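PDB 4TTR: dephospho-CoA kinase, which probably catalyses the last step of coenzyme A biosynthesis, the ATP-dependent phosphorylation of the 3'-hydroxyl group of dephospho-CoA. Local coordinates for residues L39-I44 with S119-I124. Sequence-based numbering, arbitrary orientation.
Sequences LGINVI and SPYCLI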
loop_
_atom_site.group_PDB
_atom_site.type_symbol
_atom_site.label_atom_id
_atom_site.label_comp_id
_atom_site.label_asym_id
_atom_site.label_seq_id
_atom_site.Cartn_x
_atom_site.Cartn_y
_atom_site.Cartn_z
ATOM N N LEU A 39 13.582 9.403 8.291
ATOM C CA LEU A 39 14.648 10.103 7.572
ATOM C C LEU A 39 14.175 11.473 7.096
ATOM O O LEU A 39 14.860 12.140 6.322
ATOM C CB LEU A 39 15.130 9.270 6.384
ATOM C CG LEU A 39 15.960 8.038 6.749
ATOM C CD1 LEU A 39 16.064 7.085 5.567
ATOM C CD2 LEU A 39 17.347 8.446 7.235
ATOM N N GLY A 40 12.993 11.879 7.553
ATOM C CA GLY A 40 12.467 13.197 7.261
ATOM C C GLY A 40 11.702 13.270 5.956
ATOM O O GLY A 40 11.438 14.362 5.452
ATOM N N ILE A 41 11.345 12.116 5.403
ATOM C CA ILE A 41 10.591 12.078 4.155
ATOM C C ILE A 41 9.092 12.085 4.431
ATOM O O ILE A 41 8.604 11.352 5.292
ATOM C CB ILE A 41 10.948 10.837 3.311
ATOM C CG1 ILE A 41 12.444 10.825 2.986
ATOM C CG2 ILE A 41 10.125 10.801 2.023
ATOM C CD1 ILE A 41 12.951 12.077 2.259
ATOM N N ASN A 42 8.372 12.921 3.690
ATOM C CA ASN A 42 6.917 12.955 3.749
ATOM C C ASN A 42 6.334 11.686 3.138
ATOM O O ASN A 42 6.577 11.387 1.969
ATOM C CB ASN A 42 6.372 14.183 3.012
ATOM C CG ASN A 42 6.587 15.492 3.775
ATOM O OD1 ASN A 42 5.893 16.475 3.523
ATOM N ND2 ASN A 42 7.543 15.512 4.702
ATOM N N VAL A 43 5.571 10.943 3.930
ATOM C CA VAL A 43 4.927 9.727 3.450
ATOM C C VAL A 43 3.417 9.930 3.377
ATOM O O VAL A 43 2.779 10.247 4.378
ATOM C CB VAL A 43 5.240 8.523 4.352
ATOM C CG1 VAL A 43 4.607 7.255 3.791
ATOM C CG2 VAL A 43 6.743 8.347 4.493
ATOM N N ILE A 44 2.862 9.758 2.183
ATOM C CA ILE A 44 1.420 9.814 1.988
ATOM C C ILE A 44 0.867 8.390 1.973
ATOM O O ILE A 44 1.258 7.572 1.138
ATOM C CB ILE A 44 1.052 10.546 0.680
ATOM C CG1 ILE A 44 1.607 11.975 0.703
ATOM C CG2 ILE A 44 -0.461 10.575 0.495
ATOM C CD1 ILE A 44 1.497 12.711 -0.617
ATOM N N SER A 119 9.559 17.816 2.052
ATOM C CA SER A 119 10.750 16.990 1.879
ATOM C C SER A 119 11.239 17.028 0.427
ATOM O O SER A 119 10.490 17.423 -0.466
ATOM C CB SER A 119 10.463 15.550 2.318
ATOM O OG SER A 119 9.361 15.001 1.620
ATOM N N PRO A 120 12.505 16.629 0.190
ATOM C CA PRO A 120 13.106 16.686 -1.151
ATOM C C PRO A 120 12.416 15.768 -2.155
ATOM O O PRO A 120 12.408 16.049 -3.354
ATOM C CB PRO A 120 14.554 16.233 -0.911
ATOM C CG PRO A 120 14.783 16.396 0.546
ATOM C CD PRO A 120 13.469 16.154 1.197
ATOM N N TYR A 121 11.872 14.661 -1.665
ATOM C CA TYR A 121 11.015 13.807 -2.473
ATOM C C TYR A 121 9.937 13.248 -1.558
ATOM O O TYR A 121 10.052 13.344 -0.334
ATOM C CB TYR A 121 11.809 12.685 -3.150
ATOM C CG TYR A 121 12.377 11.666 -2.190
ATOM C CD1 TYR A 121 13.641 11.835 -1.636
ATOM C CD2 TYR A 121 11.651 10.540 -1.834
ATOM C CE1 TYR A 121 14.161 10.915 -0.757
ATOM C CE2 TYR A 121 12.163 9.614 -0.954
ATOM C CZ TYR A 121 13.417 9.807 -0.416
ATOM O OH TYR A 121 13.940 8.889 0.460
ATOM N N CYS A 122 8.895 12.677 -2.154
ATOM C CA CYS A 122 7.736 12.195 -1.405
ATOM C C CYS A 122 7.529 10.704 -1.632
ATOM O O CYS A 122 7.769 10.191 -2.721
ATOM C CB CYS A 122 6.480 12.972 -1.814
ATOM S SG CYS A 122 4.984 12.584 -0.863
ATOM N N LEU A 123 7.087 10.019 -0.587
ATOM C CA LEU A 123 6.763 8.604 -0.662
ATOM C C LEU A 123 5.251 8.420 -0.582
ATOM O O LEU A 123 4.613 8.918 0.339
ATOM C CB LEU A 123 7.458 7.845 0.464
ATOM C CG LEU A 123 7.560 6.332 0.308
ATOM C CD1 LEU A 123 8.593 5.969 -0.748
ATOM C CD2 LEU A 123 7.914 5.711 1.641
ATOM N N ILE A 124 4.687 7.722 -1.563
ATOM C CA ILE A 124 3.257 7.443 -1.600
ATOM C C ILE A 124 3.018 5.938 -1.474
ATOM O O ILE A 124 3.308 5.177 -2.395
ATOM C CB ILE A 124 2.608 7.953 -2.906
ATOM C CG1 ILE A 124 2.996 9.412 -3.171
ATOM C CG2 ILE A 124 1.094 7.808 -2.830
ATOM C CD1 ILE A 124 2.510 9.954 -4.503
#
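Val43 and Ile44 pair with Leu123 and Ile124 at the edge of the parallel sheet of this P-loop kinase fold, where strand 42-45 is outermost and strand 122-125 lies between it and strand 18-23. The axes of segments 42-44 and 122-124 run parallel to within 22°. Parallel register follows from two backbone bonds converging on one residue: Leu123 N donates to Asn42 O at 2.9 Å, and Ile44 N donates to Leu123 O at 2.7 Å.

On the N-terminal side of the strands, in the loop leading into strand 122-125, the Ser119 side chain links the two segments. Ser119 OG accepts a hydrogen bond from Asn42 N (3.1 Å, 166° at the hydrogen) and donates its own proton to Tyr121 O at 2.7 Å, approaching from above that carbonyl's plane. With chi1 at 56°, OG sits between the backbone N and carbonyl carbon of Ser119, where it can serve both partners. Asn42 OD1, in the side chain, is hydrogen-bonded to Thr118 N.

On the face carrying Cys122 and Ile44, Ile44 CD1 rests on Cys122 SG at 3.5 Å, and helix 92-115 packs on both residues through Leu114. On the other face the side chains of Val43 and Leu123 run alongside each other in the same direction, with Val43 CG2 4.1 Å from Leu123 CD2.

Ile41, just after the Gly40 Schellman turn that ends helix 29-38, crosses the Tyr121 side chain at about a right angle. A hydrogen bond between Tyr121 OH and His204 ND1 holds the phenol end, while Ile41 CD1 makes a CH-pi contact over one ring face, 3.8 Å from the centroid and offset toward the CE1-CZ rim.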